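Local coordinates for protein lipolytic enzyme (Clostridium thermocellum, PDB 2VPT) that probably removes acetyl groups from acetylated xylan, being the calcium-binding catalytic esterase domain (carbohydrate esterase family 3) of a larger cellulosomal protein, at residues A[30-35]-A[54-59]; A[86-91]-A[189-194]; A[15-18]-A[23-26]; A[122-127]-A[196-201]. All blocks are in the same frame, centred on the assembly; numbering follows the deposited sequence.

Contact 1 (A[30-35]-A[54-59]). With CA (calcium ion), chain B.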
loop_
_atom_site.group_PDB
_atom_site.type_symbol
_atom_site.label_atom_id
_atom_site.label_comp_id
_atom_site.label_asym_id
_atom_site.label_seq_id
_atom_site.Cartn_x
_atom_site.Cartn_y
_atom_site.Cartn_z
ATOM N N GLU A 30 6.169 5.782 -12.943
ATOM C CA GLU A 30 6.622 6.129 -14.295
ATOM C C GLU A 30 5.814 7.285 -14.876
ATOM O O GLU A 30 6.353 8.142 -15.573
ATOM C CB GLU A 30 6.587 4.900 -15.190
ATOM C CG GLU A 30 7.031 5.103 -16.635
ATOM C CD GLU A 30 8.491 5.473 -16.770
ATOM O OE1 GLU A 30 9.288 5.189 -15.847
ATOM O OE2 GLU A 30 8.845 6.042 -17.832
ATOM N N LEU A 31 4.510 7.338 -14.613
ATOM C CA LEU A 31 3.727 8.405 -15.204
ATOM C C LEU A 31 4.131 9.761 -14.632
ATOM O O LEU A 31 4.182 10.751 -15.367
ATOM C CB LEU A 31 2.223 8.170 -15.022
ATOM C CG LEU A 31 1.305 9.182 -15.707
ATOM C CD1 LEU A 31 1.549 9.227 -17.215
ATOM C CD2 LEU A 31 -0.140 8.829 -15.422
ATOM N N TYR A 32 4.441 9.821 -13.335
ATOM C CA TYR A 32 4.906 11.072 -12.741
ATOM C C TYR A 32 6.174 11.554 -13.443
ATOM O O TYR A 32 6.308 12.757 -13.710
ATOM C CB TYR A 32 5.154 10.902 -11.237
ATOM C CG TYR A 32 5.385 12.209 -10.522
ATOM C CD1 TYR A 32 4.324 13.010 -10.147
ATOM C CD2 TYR A 32 6.671 12.669 -10.274
ATOM C CE1 TYR A 32 4.511 14.220 -9.526
ATOM C CE2 TYR A 32 6.872 13.870 -9.647
ATOM C CZ TYR A 32 5.804 14.649 -9.272
ATOM O OH TYR A 32 5.975 15.860 -8.638
ATOM N N ARG A 33 7.069 10.625 -13.743
ATOM C CA ARG A 33 8.291 10.945 -14.498
ATOM C C ARG A 33 7.953 11.511 -15.864
ATOM O O ARG A 33 8.461 12.565 -16.250
ATOM C CB ARG A 33 9.168 9.712 -14.699
ATOM C CG ARG A 33 9.825 9.192 -13.437
ATOM C CD ARG A 33 10.878 8.156 -13.718
ATOM N NE ARG A 33 12.053 8.750 -14.363
ATOM C CZ ARG A 33 13.209 8.119 -14.585
ATOM N NH1 ARG A 33 13.383 6.852 -14.227
ATOM N NH2 ARG A 33 14.201 8.770 -15.182
ATOM N N LEU A 34 7.095 10.808 -16.606
ATOM C CA LEU A 34 6.814 11.219 -17.981
ATOM C C LEU A 34 6.157 12.576 -18.032
ATOM O O LEU A 34 6.497 13.398 -18.881
ATOM C CB LEU A 34 5.925 10.185 -18.686
ATOM C CG LEU A 34 6.492 8.787 -18.910
ATOM C CD1 LEU A 34 5.419 7.782 -19.353
ATOM C CD2 LEU A 34 7.662 8.821 -19.908
ATOM N N LEU A 35 5.212 12.829 -17.141
ATOM C CA LEU A 35 4.496 14.090 -17.128
ATOM C C LEU A 35 5.402 15.240 -16.716
ATOM O O LEU A 35 5.323 16.332 -17.285
ATOM C CB LEU A 35 3.265 14.026 -16.226
ATOM C CG LEU A 35 2.151 13.089 -16.685
ATOM C CD1 LEU A 35 1.071 13.054 -15.605
ATOM C CD2 LEU A 35 1.577 13.502 -18.033
ATOM N N SER A 54 11.746 6.419 -5.075
ATOM C CA SER A 54 11.975 7.219 -6.276
ATOM C C SER A 54 10.803 8.096 -6.704
ATOM O O SER A 54 10.992 9.060 -7.441
ATOM C CB SER A 54 12.395 6.348 -7.449
ATOM O OG SER A 54 11.301 5.563 -7.936
ATOM N N LEU A 55 9.586 7.753 -6.263
ATOM C CA LEU A 55 8.413 8.518 -6.642
ATOM C C LEU A 55 8.252 9.693 -5.687
ATOM O O LEU A 55 8.018 9.478 -4.501
ATOM C CB LEU A 55 7.180 7.603 -6.577
ATOM C CG LEU A 55 5.800 8.265 -6.747
ATOM C CD1 LEU A 55 5.732 9.117 -8.016
ATOM C CD2 LEU A 55 4.687 7.185 -6.728
ATOM N N PRO A 56 8.400 10.936 -6.168
ATOM C CA PRO A 56 8.322 12.052 -5.221
ATOM C C PRO A 56 6.949 12.283 -4.596
ATOM O O PRO A 56 6.849 12.735 -3.468
ATOM C CB PRO A 56 8.777 13.261 -6.073
ATOM C CG PRO A 56 9.538 12.654 -7.188
ATOM C CD PRO A 56 8.786 11.404 -7.511
ATOM N N ASP A 57 5.907 11.962 -5.346
ATOM C CA ASP A 57 4.542 12.246 -4.938
ATOM C C ASP A 57 3.754 10.938 -4.915
ATOM O O ASP A 57 3.356 10.402 -5.961
ATOM C CB ASP A 57 3.899 13.258 -5.888
ATOM C CG ASP A 57 2.600 13.813 -5.349
ATOM O OD1 ASP A 57 1.990 13.136 -4.486
ATOM O OD2 ASP A 57 2.172 14.922 -5.776
ATOM N N LYS A 58 3.567 10.427 -3.700
ATOM C CA LYS A 58 3.054 9.079 -3.480
ATOM C C LYS A 58 1.565 9.064 -3.103
ATOM O O LYS A 58 1.018 8.007 -2.751
ATOM C CB LYS A 58 3.875 8.397 -2.381
ATOM C CG LYS A 58 5.358 8.237 -2.722
ATOM C CD LYS A 58 6.194 7.814 -1.482
ATOM C CE LYS A 58 7.727 7.924 -1.689
ATOM N NZ LYS A 58 8.196 9.319 -1.769
ATOM N N ASP A 59 0.897 10.212 -3.199
ATOM C CA ASP A 59 -0.511 10.303 -2.819
ATOM C C ASP A 59 -1.425 9.697 -3.872
ATOM O O ASP A 59 -1.181 9.830 -5.068
ATOM C CB ASP A 59 -0.911 11.757 -2.608
ATOM C CG ASP A 59 0.006 12.471 -1.644
ATOM O OD1 ASP A 59 0.294 11.929 -0.554
ATOM O OD2 ASP A 59 0.457 13.583 -1.994
HETATM CA CA CA B . 0.656 15.113 -3.803
HETATM O O HOH W 1 4.107 16.737 -6.693
HETATM O O HOH W 2 2.523 15.981 -2.736
HETATM O O HOH W 3 -0.828 16.096 -2.197
#

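Contact 2 (A[86-91]-A[189-194])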
loop_
_atom_site.group_PDB
_atom_site.type_symbol
_atom_site.label_atom_id
_atom_site.label_comp_id
_atom_site.label_asym_id
_atom_site.label_seq_id
_atom_site.Cartn_x
_atom_site.Cartn_y
_atom_site.Cartn_z
ATOM N N VAL A 86 -8.325 16.765 -12.214
ATOM C CA VAL A 86 -8.418 15.613 -13.088
ATOM C C VAL A 86 -8.532 14.375 -12.202
ATOM O O VAL A 86 -7.885 14.293 -11.146
ATOM C CB VAL A 86 -7.141 15.480 -13.957
ATOM C CG1 VAL A 86 -7.181 14.254 -14.851
ATOM C CG2 VAL A 86 -6.925 16.733 -14.820
ATOM N N VAL A 87 -9.358 13.424 -12.630
ATOM C CA VAL A 87 -9.471 12.124 -11.997
ATOM C C VAL A 87 -9.072 11.063 -13.010
ATOM O O VAL A 87 -9.539 11.089 -14.149
ATOM C CB VAL A 87 -10.913 11.866 -11.487
ATOM C CG1 VAL A 87 -11.089 10.419 -11.021
ATOM C CG2 VAL A 87 -11.241 12.849 -10.395
ATOM N N PHE A 88 -8.212 10.136 -12.588
ATOM C CA PHE A 88 -7.840 8.969 -13.358
ATOM C C PHE A 88 -8.570 7.794 -12.725
ATOM O O PHE A 88 -8.150 7.295 -11.676
ATOM C CB PHE A 88 -6.332 8.689 -13.284
ATOM C CG PHE A 88 -5.439 9.640 -14.043
ATOM C CD1 PHE A 88 -5.903 10.529 -14.996
ATOM C CD2 PHE A 88 -4.072 9.587 -13.803
ATOM C CE1 PHE A 88 -5.005 11.352 -15.690
ATOM C CE2 PHE A 88 -3.182 10.410 -14.493
ATOM C CZ PHE A 88 -3.658 11.275 -15.435
ATOM N N LEU A 89 -9.659 7.347 -13.345
ATOM C CA LEU A 89 -10.498 6.294 -12.768
ATOM C C LEU A 89 -10.213 4.956 -13.447
ATOM O O LEU A 89 -10.280 4.832 -14.665
ATOM C CB LEU A 89 -11.976 6.684 -12.923
ATOM C CG LEU A 89 -12.990 5.701 -12.345
ATOM C CD1 LEU A 89 -12.849 5.605 -10.833
ATOM C CD2 LEU A 89 -14.401 6.092 -12.722
ATOM N N TRP A 90 -9.918 3.945 -12.650
ATOM C CA TRP A 90 -9.603 2.620 -13.154
ATOM C C TRP A 90 -10.225 1.627 -12.188
ATOM O O TRP A 90 -9.655 1.318 -11.132
ATOM C CB TRP A 90 -8.079 2.450 -13.283
ATOM C CG TRP A 90 -7.653 1.175 -13.929
ATOM C CD1 TRP A 90 -8.447 0.268 -14.568
ATOM C CD2 TRP A 90 -6.323 0.656 -14.004
ATOM N NE1 TRP A 90 -7.699 -0.785 -15.014
ATOM C CE2 TRP A 90 -6.383 -0.561 -14.702
ATOM C CE3 TRP A 90 -5.081 1.108 -13.557
ATOM C CZ2 TRP A 90 -5.257 -1.326 -14.950
ATOM C CZ3 TRP A 90 -3.965 0.341 -13.820
ATOM C CH2 TRP A 90 -4.059 -0.854 -14.505
ATOM N N ILE A 91 -11.415 1.128 -12.543
ATOM C CA ILE A 91 -12.228 0.396 -11.574
ATOM C C ILE A 91 -13.194 -0.564 -12.257
ATOM O O ILE A 91 -13.552 -0.385 -13.425
ATOM C CB ILE A 91 -12.988 1.416 -10.696
ATOM C CG1 ILE A 91 -13.455 0.829 -9.359
ATOM C CG2 ILE A 91 -14.121 2.065 -11.460
ATOM C CD1 ILE A 91 -12.337 0.466 -8.394
ATOM N N ASN A 189 2.862 4.402 -19.858
ATOM C CA ASN A 189 3.022 4.957 -21.208
ATOM C C ASN A 189 1.715 5.129 -21.953
ATOM O O ASN A 189 1.554 6.086 -22.707
ATOM C CB ASN A 189 4.081 4.187 -21.986
ATOM C CG ASN A 189 5.490 4.672 -21.615
ATOM O OD1 ASN A 189 6.105 4.175 -20.694
ATOM N ND2 ASN A 189 5.952 5.711 -22.298
ATOM N N ILE A 190 0.747 4.245 -21.689
ATOM C CA ILE A 190 -0.566 4.358 -22.316
ATOM C C ILE A 190 -1.369 5.490 -21.660
ATOM O O ILE A 190 -1.999 6.283 -22.345
ATOM C CB ILE A 190 -1.320 3.023 -22.298
ATOM C CG1 ILE A 190 -0.531 1.937 -23.047
ATOM C CG2 ILE A 190 -2.720 3.189 -22.904
ATOM C CD1 ILE A 190 -1.005 0.528 -22.788
ATOM N N TRP A 191 -1.341 5.607 -20.328
ATOM C CA TRP A 191 -1.936 6.780 -19.712
ATOM C C TRP A 191 -1.370 8.061 -20.333
ATOM O O TRP A 191 -2.114 8.996 -20.620
ATOM C CB TRP A 191 -1.664 6.840 -18.204
ATOM C CG TRP A 191 -2.508 5.917 -17.335
ATOM C CD1 TRP A 191 -2.110 4.743 -16.798
ATOM C CD2 TRP A 191 -3.868 6.119 -16.899
ATOM N NE1 TRP A 191 -3.130 4.187 -16.048
ATOM C CE2 TRP A 191 -4.211 5.022 -16.094
ATOM C CE3 TRP A 191 -4.818 7.122 -17.104
ATOM C CZ2 TRP A 191 -5.479 4.891 -15.503
ATOM C CZ3 TRP A 191 -6.071 6.993 -16.524
ATOM C CH2 TRP A 191 -6.383 5.893 -15.726
ATOM N N TYR A 192 -0.043 8.126 -20.482
ATOM C CA TYR A 192 0.579 9.306 -21.065
ATOM C C TYR A 192 0.002 9.587 -22.454
ATOM O O TYR A 192 -0.429 10.693 -22.735
ATOM C CB TYR A 192 2.098 9.143 -21.104
ATOM C CG TYR A 192 2.823 10.348 -21.675
ATOM C CD1 TYR A 192 3.282 11.360 -20.846
ATOM C CD2 TYR A 192 3.025 10.475 -23.041
ATOM C CE1 TYR A 192 3.943 12.458 -21.362
ATOM C CE2 TYR A 192 3.693 11.560 -23.563
ATOM C CZ TYR A 192 4.129 12.553 -22.724
ATOM O OH TYR A 192 4.798 13.645 -23.252
ATOM N N LYS A 193 0.006 8.569 -23.298
ATOM C CA LYS A 193 -0.532 8.694 -24.664
ATOM C C LYS A 193 -1.911 9.347 -24.697
ATOM O O LYS A 193 -2.178 10.257 -25.485
ATOM C CB LYS A 193 -0.555 7.321 -25.328
ATOM C CG LYS A 193 -1.272 7.262 -26.680
ATOM C CD LYS A 193 -1.211 5.870 -27.258
ATOM C CE LYS A 193 -2.084 5.771 -28.501
ATOM N NZ LYS A 193 -2.073 4.425 -29.082
ATOM N N TYR A 194 -2.802 8.865 -23.837
ATOM C CA TYR A 194 -4.198 9.299 -23.860
ATOM C C TYR A 194 -4.488 10.563 -23.057
ATOM O O TYR A 194 -5.534 11.171 -23.222
ATOM C CB TYR A 194 -5.121 8.138 -23.419
ATOM C CG TYR A 194 -5.290 7.069 -24.490
ATOM C CD1 TYR A 194 -6.315 7.157 -25.421
ATOM C CD2 TYR A 194 -4.454 5.970 -24.565
ATOM C CE1 TYR A 194 -6.469 6.209 -26.401
ATOM C CE2 TYR A 194 -4.603 5.000 -25.561
ATOM C CZ TYR A 194 -5.622 5.132 -26.479
ATOM O OH TYR A 194 -5.806 4.190 -27.476
#

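Contact 3 (A[15-18]-A[23-26])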
loop_
_atom_site.group_PDB
_atom_site.type_symbol
_atom_site.label_atom_id
_atom_site.label_comp_id
_atom_site.label_asym_id
_atom_site.label_seq_id
_atom_site.Cartn_x
_atom_site.Cartn_y
_atom_site.Cartn_z
ATOM N N CYS A 15 -4.831 -2.219 -8.791
ATOM C CA CYS A 15 -4.020 -1.806 -9.929
ATOM C C CYS A 15 -3.570 -0.362 -9.830
ATOM O O CYS A 15 -2.605 0.023 -10.487
ATOM C CB CYS A 15 -4.751 -2.031 -11.247
ATOM S SG CYS A 15 -5.236 -3.725 -11.583
ATOM N N THR A 16 -4.278 0.442 -9.039
ATOM C CA THR A 16 -3.895 1.827 -8.745
ATOM C C THR A 16 -3.091 1.934 -7.453
ATOM O O THR A 16 -2.132 2.717 -7.372
ATOM C CB THR A 16 -5.143 2.735 -8.729
ATOM O OG1 THR A 16 -5.734 2.720 -10.039
ATOM C CG2 THR A 16 -4.788 4.172 -8.347
ATOM N N GLU A 17 -3.454 1.152 -6.438
ATOM C CA GLU A 17 -2.651 1.108 -5.222
ATOM C C GLU A 17 -1.277 0.518 -5.516
ATOM O O GLU A 17 -0.275 0.973 -4.950
ATOM C CB GLU A 17 -3.367 0.357 -4.100
ATOM C CG GLU A 17 -2.654 0.467 -2.748
ATOM C CD GLU A 17 -3.538 0.129 -1.563
ATOM O OE1 GLU A 17 -4.475 -0.690 -1.706
ATOM O OE2 GLU A 17 -3.269 0.693 -0.487
ATOM N N GLY A 18 -1.234 -0.466 -6.410
ATOM C CA GLY A 18 0.027 -0.989 -6.933
ATOM C C GLY A 18 0.488 -2.336 -6.427
ATOM O O GLY A 18 1.685 -2.578 -6.264
ATOM N N GLU A 23 6.821 -1.785 -5.669
ATOM C CA GLU A 23 6.769 -1.194 -4.320
ATOM C C GLU A 23 5.576 -0.276 -4.122
ATOM O O GLU A 23 5.683 0.797 -3.535
ATOM C CB GLU A 23 8.077 -0.459 -3.995
ATOM C CG GLU A 23 9.275 -1.363 -4.111
ATOM C CD GLU A 23 10.557 -0.816 -3.531
ATOM O OE1 GLU A 23 10.643 0.387 -3.165
ATOM O OE2 GLU A 23 11.499 -1.647 -3.444
HETATM N N MSE A 24 4.427 -0.733 -4.601
HETATM C CA MSE A 24 3.159 -0.031 -4.396
HETATM C C MSE A 24 3.141 1.357 -5.021
HETATM O O MSE A 24 2.496 2.283 -4.533
HETATM C CB MSE A 24 2.774 0.002 -2.913
HETATM C CG MSE A 24 2.875 -1.330 -2.186
HETATM SE SE MSE A 24 1.625 -2.710 -2.751
HETATM C CE MSE A 24 0.333 -1.648 -2.698
ATOM N N GLY A 25 3.845 1.477 -6.146
ATOM C CA GLY A 25 3.820 2.691 -6.952
ATOM C C GLY A 25 2.926 2.608 -8.178
ATOM O O GLY A 25 2.628 3.652 -8.778
ATOM N N SER A 26 2.475 1.405 -8.554
ATOM C CA SER A 26 1.573 1.268 -9.675
ATOM C C SER A 26 2.158 1.946 -10.915
ATOM O O SER A 26 3.383 1.926 -11.122
ATOM C CB SER A 26 0.195 1.834 -9.246
ATOM O OG SER A 26 -0.769 1.857 -10.280
HETATM O O HOH W 4 3.480 -1.099 -7.710
HETATM O O HOH W 5 4.099 -3.586 -5.150
#

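Contact 4 (A[122-127]-A[196-201])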
loop_
_atom_site.group_PDB
_atom_site.type_symbol
_atom_site.label_atom_id
_atom_site.label_comp_id
_atom_site.label_asym_id
_atom_site.label_seq_id
_atom_site.Cartn_x
_atom_site.Cartn_y
_atom_site.Cartn_z
ATOM N N THR A 122 -12.111 17.068 -15.092
ATOM C CA THR A 122 -11.816 16.278 -16.270
ATOM C C THR A 122 -11.597 14.844 -15.809
ATOM O O THR A 122 -10.829 14.596 -14.873
ATOM C CB THR A 122 -10.593 16.822 -17.008
ATOM O OG1 THR A 122 -10.916 18.124 -17.523
ATOM C CG2 THR A 122 -10.155 15.917 -18.156
ATOM N N LEU A 123 -12.272 13.910 -16.466
ATOM C CA LEU A 123 -12.276 12.505 -16.051
ATOM C C LEU A 123 -11.743 11.598 -17.147
ATOM O O LEU A 123 -12.156 11.679 -18.300
ATOM C CB LEU A 123 -13.704 12.083 -15.670
ATOM C CG LEU A 123 -13.921 10.631 -15.223
ATOM C CD1 LEU A 123 -13.180 10.280 -13.928
ATOM C CD2 LEU A 123 -15.421 10.335 -15.043
ATOM N N PHE A 124 -10.799 10.747 -16.778
ATOM C CA PHE A 124 -10.294 9.676 -17.621
ATOM C C PHE A 124 -10.731 8.354 -17.030
ATOM O O PHE A 124 -10.625 8.148 -15.825
ATOM C CB PHE A 124 -8.767 9.735 -17.701
ATOM C CG PHE A 124 -8.255 10.931 -18.443
ATOM C CD1 PHE A 124 -8.134 10.890 -19.807
ATOM C CD2 PHE A 124 -7.945 12.110 -17.790
ATOM C CE1 PHE A 124 -7.679 11.978 -20.517
ATOM C CE2 PHE A 124 -7.492 13.216 -18.504
ATOM C CZ PHE A 124 -7.359 13.136 -19.868
ATOM N N VAL A 125 -11.235 7.474 -17.890
ATOM C CA VAL A 125 -11.721 6.154 -17.497
ATOM C C VAL A 125 -10.948 5.106 -18.275
ATOM O O VAL A 125 -10.961 5.124 -19.510
ATOM C CB VAL A 125 -13.226 6.011 -17.762
ATOM C CG1 VAL A 125 -13.695 4.598 -17.384
ATOM C CG2 VAL A 125 -14.002 7.079 -16.965
ATOM N N ALA A 126 -10.297 4.189 -17.558
ATOM C CA ALA A 126 -9.481 3.135 -18.151
ATOM C C ALA A 126 -10.160 1.767 -18.182
ATOM O O ALA A 126 -10.938 1.428 -17.287
ATOM C CB ALA A 126 -8.169 3.010 -17.394
ATOM N N ASP A 127 -9.843 0.982 -19.208
ATOM C CA ASP A 127 -10.050 -0.462 -19.147
ATOM C C ASP A 127 -8.792 -1.173 -18.613
ATOM O O ASP A 127 -7.857 -0.498 -18.155
ATOM C CB ASP A 127 -10.592 -1.023 -20.477
ATOM C CG ASP A 127 -9.584 -1.055 -21.596
ATOM O OD1 ASP A 127 -8.453 -0.564 -21.433
ATOM O OD2 ASP A 127 -9.950 -1.604 -22.669
ATOM N N ILE A 196 -1.835 13.253 -22.306
ATOM C CA ILE A 196 -0.877 14.372 -22.367
ATOM C C ILE A 196 -1.437 15.633 -23.045
ATOM O O ILE A 196 -1.279 16.736 -22.544
ATOM C CB ILE A 196 0.475 13.941 -22.986
ATOM C CG1 ILE A 196 1.499 15.080 -22.890
ATOM C CG2 ILE A 196 0.321 13.514 -24.429
ATOM C CD1 ILE A 196 1.790 15.572 -21.465
ATOM N N ASP A 197 -2.136 15.468 -24.157
ATOM C CA ASP A 197 -2.649 16.631 -24.866
ATOM C C ASP A 197 -3.679 17.392 -24.050
ATOM O O ASP A 197 -3.658 18.606 -23.988
ATOM C CB ASP A 197 -3.187 16.221 -26.236
ATOM C CG ASP A 197 -2.081 15.710 -27.148
ATOM O OD1 ASP A 197 -1.070 16.423 -27.298
ATOM O OD2 ASP A 197 -2.197 14.599 -27.698
ATOM N N ILE A 198 -4.582 16.671 -23.384
ATOM C CA ILE A 198 -5.571 17.315 -22.553
ATOM C C ILE A 198 -4.914 17.987 -21.336
ATOM O O ILE A 198 -5.287 19.090 -20.934
ATOM C CB ILE A 198 -6.661 16.300 -22.128
ATOM C CG1 ILE A 198 -7.519 15.944 -23.367
ATOM C CG2 ILE A 198 -7.487 16.870 -20.998
ATOM C CD1 ILE A 198 -8.223 14.584 -23.326
ATOM N N LEU A 199 -3.932 17.314 -20.739
ATOM C CA LEU A 199 -3.232 17.880 -19.589
ATOM C C LEU A 199 -2.472 19.151 -19.943
ATOM O O LEU A 199 -2.533 20.119 -19.197
ATOM C CB LEU A 199 -2.297 16.852 -18.946
ATOM C CG LEU A 199 -2.998 15.676 -18.253
ATOM C CD1 LEU A 199 -1.976 14.654 -17.778
ATOM C CD2 LEU A 199 -3.920 16.127 -17.118
ATOM N N ARG A 200 -1.772 19.133 -21.076
ATOM C CA ARG A 200 -1.068 20.332 -21.530
ATOM C C ARG A 200 -2.045 21.488 -21.758
ATOM O O ARG A 200 -1.745 22.626 -21.409
ATOM C CB ARG A 200 -0.230 20.038 -22.779
ATOM C CG ARG A 200 1.046 19.273 -22.469
ATOM C CD ARG A 200 2.027 19.258 -23.635
ATOM N NE ARG A 200 1.605 18.365 -24.716
ATOM C CZ ARG A 200 2.366 17.425 -25.283
ATOM N NH1 ARG A 200 3.616 17.205 -24.890
ATOM N NH2 ARG A 200 1.862 16.681 -26.258
ATOM N N ALA A 201 -3.225 21.195 -22.306
ATOM C CA ALA A 201 -4.248 22.234 -22.496
ATOM C C ALA A 201 -4.741 22.800 -21.168
ATOM O O ALA A 201 -4.876 24.013 -21.014
ATOM C CB ALA A 201 -5.408 21.700 -23.318
#

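Contact 1 (A[30-35]-A[54-59])
Tyr-32, on helix 28-37 of this SGNH-hydrolase fold, lays its side chain against Leu-55, Pro-56 and Asp-57 of the loop that leads into strand 59-62 and supplies two of the four calcium-binding residues. Its CG stands anti to the backbone N (chi1 -169°), which swings the ring away from the helix and across the loop. Each loop residue meets a different part of it: Leu-55 CD1 lies 3.7 Å from Tyr-32 CB, Pro-56 CD is 3.7 Å from Tyr-32 CD2, and Asp-57 CB comes within 3.8 Å of Tyr-32 CE1. The Asp-57 side chain crosses Tyr-32 at about a right angle, with carboxylate and ring planes 65° apart, so the two groups do not stack. One water joins their polar ends, accepting from Tyr-32 OH and donating to Asp-57 OD2. Asp-57 is in turn a first-shell ligand of the metal, with Asp-59, Asp-43, the carbonyl of Phe-44 and two waters, so the Tyr-32 hydroxyl, bonded through the bridging water, stands one step beyond the second shell. Asp-57 grips the calcium ion with both carboxylate oxygens, OD1 and OD2 each at 2.5 Å, whereas Asp-59 uses OD2 alone, at 2.4 Å.

Contact 2 (A[86-91]-A[189-194])
An offset aromatic stack between Phe-88 and Trp-191 forms the heart of this buried helix-on-sheet contact, where helix 181-203 covers strand 86-90 of the central sheet in the alpha/beta/alpha sandwich of the SGNH hydrolases. The short segments run at 134° with axes 12.2 Å apart at closest approach, a gap wide enough for a layer of large side chains. Across it the six-membered ring of Trp-191 and the Phe-88 ring have centroids 4.8 Å apart and planes inclined by 29°. Each ring lies over one face of the other but is displaced toward its rim, and the side chains reach in from opposing sides. Trp-191 CZ3 is 3.7 Å from Phe-88 CB, so the overlap favours the root of the phenyl group. The far edge of the indole, near its plane, meets the chain beyond: Trp-191 CZ2 lies 4.2 Å from Trp-90 CB, and Trp-191 CH2 is 4.2 Å from Leu-89 O. Tyr-27 also stacks on Trp-191, extending the cluster. Since carbon meets carbon nearly throughout, cohesion here probably comes mainly from dispersion and the exclusion of water, with shape rather than directional polar bonding setting the fit.

Contact 3 (A[15-18]-A[23-26])
The turn just after the probable nucleophile of this SGNH esterase, in short helix 14-17, is fastened to the loop before helix 28-37 by Ser-26 and Cys-15. Ser-26 OG donates a 2.6 Å hydrogen bond to Cys-15 O, the donor tilted 19° from the carbonyl plane. The hydroxyl reaches this carbonyl because OG is anti to the backbone N of Ser-26 (chi1 176°); the backbone itself brings Ser-26 CB to 3.1 Å from Thr-16 O. Gly-18 leaves the helix with positive phi (105°) and, having no side chain, lets the loop come so near that its CA is 3.9 Å from Ser-26 CA. Residues 15-18 continue the GDS sequence motif with which the family begins, and the Cys-15 side chain lies near Ser-14, His-178 and Asp-175, a probable catalytic triad. Two waters add to the closure: both donate to Gly-18 O, one accepting from Ser-26 N and the other from Met-24 N at 2.9 Å. Glu-17 O and Met-24 O, both acceptors, stand 3.1 Å apart; Arg-28 NH2 and Ser-50 OG hold Met-24 O, which may offset this closeness, and Arg-28 NE bonds Thr-16 O. Met-24, present as selenomethionine, bends back over the turn with SE 3.5 Å from Gly-18 O. It packs on Met-19 of the second subunit, where Trp-66 of that subunit donates a hydrogen bond to Glu-23 OE1.

Contact 4 (A[122-127]-A[196-201])
The shortest polar bond here, 2.9 Å from Arg-200 N to Ile-196 O, belongs to the helix itself, whose inner side presents Ile-198 to Thr-122 and Phe-124 of strand 122-126. These three side chains carry the contact. Phe-124 and Ile-198 approach head-on from opposite layers: the ring vertex CZ of Phe-124 is 3.8 Å from Ile-198 CD1 and 3.9 Å from Ile-198 CG2, and both branches of the isoleucine come to CZ from the same side of the ring plane. Ile-198 CB lies at the ring edge, in its plane, 4.0 Å from Phe-124 CZ, while CD1 comes in obliquely. With CG1 anti to the carbonyl carbon (chi1 -71°) and CG2 anti to the backbone N, Ile-198 aims both branches at the strand. Two residues earlier on the strand, Thr-122 CG2 meets the same isoleucine at Ile-198 CG2, 4.0 Å away, methyl to methyl. The strand continues the central parallel sheet of the sandwich, and Ile-198 also touches Tyr-157 on the neighbouring strand 156-159. Asp-197 and Arg-200 are exposed while Ile-198 faces the strand, so the charged groups of this turn probably stay with solvent; and because the contacts to Thr-122 and Phe-124 are carbon to carbon, made largely through CG2 and CD1, the fit probably depends on the branching of the isoleucine.

Contacts 2 and 4, their centres 6 Å apart, are successive parts of one interface: helix 181-203 spans adjacent strands, themselves joined by a probable hydrogen bond, 2.8 Å from Leu-89 N to Phe-124 O. Helix 28-37 of contact 1 packs beside that helix, Leu-31 CD2 being 3.7 Å from Trp-191 CB and Leu-35 CD2 3.7 Å from Leu-199 CD1; Leu-31 CD2 also touches the strand at Phe-88 CE2, 3.6 Å away. The calcium ion of contact 1 lies about 12 Å from the nearest Phe-88 side-chain atom. Contact 3 joins contact 2 through Trp-90 CH2, 3.5 Å from Cys-15 CB, near the probable catalytic triad. Contacts 3 and 4 do not touch, their centres 20 Å apart.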